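Local coordinates for nudix hydrolase domain-containing protein (Thermotoga maritima, PDB 3E57) that is of unknown function but, as a putative Nudix hydrolase, probably hydrolyses a nucleoside diphosphate linked to another moiety, at residues Glu64-Ile70 / Ser152-Ala158. Numbering follows the deposited sequence.
Sequences ETTKQVI and SRVHLGA
Strands 66-70 and 155-158 pair in parallel inside the mixed sheet of the Nudix domain, the second following helix 150-153. Both are extended (phi -78 to -130°, psi 103 to 159°); Arg153 (-65/-20°) and Val154 (-107/7°) are not. Their axes approach to 4.4 Å at 30°, with Gln68 beside His155, Val69 beside Leu156 and Ile70 beside Gly157 (CA-CA 4.8-5.0 Å). Near-linear bonds follow the parallel-sheet pattern: Gln68 straddles His155 (N to Val154 O 2.8 Å, O from Leu156 N 2.9 Å) and Ile70 straddles Gly157 (N to Leu156 O, O from Ala158 N, both 2.9 Å). Val69 and Leu156, both chi1 t, share one face; on the other, Ile70 (m, m) lays CG1 over the His155 ring, 4.0 Å from its centroid (CH-pi). Lys67 (m, t, t, chi4 -92°) bonds weakly through NZ to Arg153 O (3.1 Å) and His155 O (3.4 Å), more firmly to Asn145. A water bridges Glu64 O (2.8 Å) and Arg153 O (2.6 Å). Arg153 NE hydrogen-bonds Glu64 OE2 at 3.1 Å within a salt bridge; its NH1 bonds Ser147 O. Strand 17-22 flanks 66-70 and 131-145 flanks 155-158, both antiparallel; Phe26 (helix 23-30) touches Leu156, and Trp195 (helix 194-206) Ile70 and His155.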
loop_
_atom_site.group_PDB
_atom_site.type_symbol
_atom_site.label_atom_id
_atom_site.label_comp_id
_atom_site.label_asym_id
_atom_site.label_seq_id
_atom_site.Cartn_x
_atom_site.Cartn_y
_atom_site.Cartn_z
ATOM N N GLU B 64 -13.936 10.567 10.467
ATOM C CA GLU B 64 -13.301 10.205 9.196
ATOM C C GLU B 64 -13.426 11.310 8.138
ATOM O O GLU B 64 -12.899 11.171 7.034
ATOM C CB GLU B 64 -13.869 8.887 8.653
ATOM C CG GLU B 64 -13.386 7.656 9.410
ATOM C CD GLU B 64 -13.860 6.343 8.796
ATOM O OE1 GLU B 64 -14.277 6.334 7.616
ATOM O OE2 GLU B 64 -13.807 5.311 9.501
ATOM N N THR B 65 -14.112 12.403 8.471
ATOM C CA THR B 65 -14.154 13.591 7.612
ATOM C C THR B 65 -12.794 14.284 7.535
ATOM O O THR B 65 -12.539 15.061 6.613
ATOM C CB THR B 65 -15.167 14.638 8.133
ATOM O OG1 THR B 65 -16.422 14.005 8.418
ATOM C CG2 THR B 65 -15.377 15.744 7.104
ATOM N N THR B 66 -11.943 14.031 8.529
ATOM C CA THR B 66 -10.602 14.600 8.559
ATOM C C THR B 66 -9.544 13.529 8.823
ATOM O O THR B 66 -9.836 12.440 9.345
ATOM C CB THR B 66 -10.479 15.699 9.640
ATOM O OG1 THR B 66 -10.884 15.173 10.910
ATOM C CG2 THR B 66 -11.343 16.913 9.287
ATOM N N LYS B 67 -8.312 13.853 8.446
ATOM C CA LYS B 67 -7.169 13.017 8.755
ATOM C C LYS B 67 -6.137 13.826 9.538
ATOM O O LYS B 67 -5.806 14.953 9.175
ATOM C CB LYS B 67 -6.587 12.409 7.467
ATOM C CG LYS B 67 -7.482 11.302 6.930
ATOM C CD LYS B 67 -6.932 10.599 5.695
ATOM C CE LYS B 67 -7.545 9.191 5.530
ATOM N NZ LYS B 67 -6.714 8.104 6.204
ATOM N N GLN B 68 -5.677 13.244 10.638
ATOM C CA GLN B 68 -4.655 13.828 11.483
ATOM C C GLN B 68 -3.298 13.613 10.835
ATOM O O GLN B 68 -2.939 12.484 10.519
ATOM C CB GLN B 68 -4.689 13.163 12.856
ATOM C CG GLN B 68 -6.036 13.335 13.579
ATOM C CD GLN B 68 -6.280 12.281 14.625
ATOM O OE1 GLN B 68 -5.444 12.050 15.495
ATOM N NE2 GLN B 68 -7.438 11.637 14.556
ATOM N N VAL B 69 -2.553 14.693 10.619
ATOM C CA VAL B 69 -1.231 14.595 10.000
ATOM C C VAL B 69 -0.189 14.150 11.025
ATOM O O VAL B 69 0.061 14.844 12.020
ATOM C CB VAL B 69 -0.822 15.921 9.371
ATOM C CG1 VAL B 69 0.608 15.844 8.848
ATOM C CG2 VAL B 69 -1.805 16.283 8.272
ATOM N N ILE B 70 0.401 12.981 10.767
ATOM C CA ILE B 70 1.333 12.332 11.676
ATOM C C ILE B 70 2.715 12.238 11.019
ATOM O O ILE B 70 2.922 11.393 10.138
ATOM C CB ILE B 70 0.851 10.895 12.036
ATOM C CG1 ILE B 70 -0.595 10.905 12.548
ATOM C CG2 ILE B 70 1.766 10.260 13.080
ATOM C CD1 ILE B 70 -0.795 11.701 13.824
ATOM N N SER B 152 -6.031 3.969 11.885
ATOM C CA SER B 152 -5.471 4.158 10.545
ATOM C C SER B 152 -6.318 5.061 9.670
ATOM O O SER B 152 -5.785 5.949 9.003
ATOM C CB SER B 152 -5.300 2.809 9.845
ATOM O OG SER B 152 -4.280 2.088 10.488
ATOM N N ARG B 153 -7.632 4.851 9.687
ATOM C CA ARG B 153 -8.531 5.604 8.806
ATOM C C ARG B 153 -8.600 7.109 9.096
ATOM O O ARG B 153 -9.013 7.888 8.222
ATOM C CB ARG B 153 -9.934 4.992 8.822
ATOM C CG ARG B 153 -9.985 3.623 8.183
ATOM C CD ARG B 153 -11.400 3.106 7.975
ATOM N NE ARG B 153 -12.097 2.732 9.209
ATOM C CZ ARG B 153 -12.090 1.521 9.769
ATOM N NH1 ARG B 153 -11.376 0.519 9.262
ATOM N NH2 ARG B 153 -12.798 1.315 10.877
ATOM N N VAL B 154 -8.203 7.521 10.302
ATOM C CA VAL B 154 -8.200 8.940 10.668
ATOM C C VAL B 154 -6.790 9.534 10.727
ATOM O O VAL B 154 -6.631 10.680 11.130
ATOM C CB VAL B 154 -8.950 9.189 12.016
ATOM C CG1 VAL B 154 -10.355 8.607 11.953
ATOM C CG2 VAL B 154 -8.185 8.616 13.197
ATOM N N HIS B 155 -5.775 8.770 10.305
ATOM C CA HIS B 155 -4.382 9.224 10.336
ATOM C C HIS B 155 -3.786 9.248 8.935
ATOM O O HIS B 155 -3.965 8.310 8.162
ATOM C CB HIS B 155 -3.526 8.287 11.191
ATOM C CG HIS B 155 -3.627 8.529 12.663
ATOM N ND1 HIS B 155 -2.645 8.136 13.545
ATOM C CD2 HIS B 155 -4.580 9.129 13.409
ATOM C CE1 HIS B 155 -3.000 8.466 14.775
ATOM N NE2 HIS B 155 -4.168 9.075 14.719
ATOM N N LEU B 156 -3.067 10.320 8.625
ATOM C CA LEU B 156 -2.263 10.402 7.410
ATOM C C LEU B 156 -0.804 10.479 7.822
ATOM O O LEU B 156 -0.396 11.431 8.476
ATOM C CB LEU B 156 -2.641 11.654 6.622
ATOM C CG LEU B 156 -1.802 11.958 5.380
ATOM C CD1 LEU B 156 -1.977 10.837 4.379
ATOM C CD2 LEU B 156 -2.204 13.302 4.779
ATOM N N GLY B 157 -0.009 9.489 7.430
ATOM C CA GLY B 157 1.399 9.461 7.808
ATOM C C GLY B 157 2.278 10.160 6.800
ATOM O O GLY B 157 2.091 10.001 5.598
ATOM N N ALA B 158 3.230 10.947 7.294
ATOM C CA ALA B 158 4.252 11.557 6.467
ATOM C C ALA B 158 5.528 10.835 6.840
ATOM O O ALA B 158 6.095 11.070 7.920
ATOM C CB ALA B 158 4.378 13.057 6.760
HETATM O O HOH W 1 -10.815 9.352 7.035
#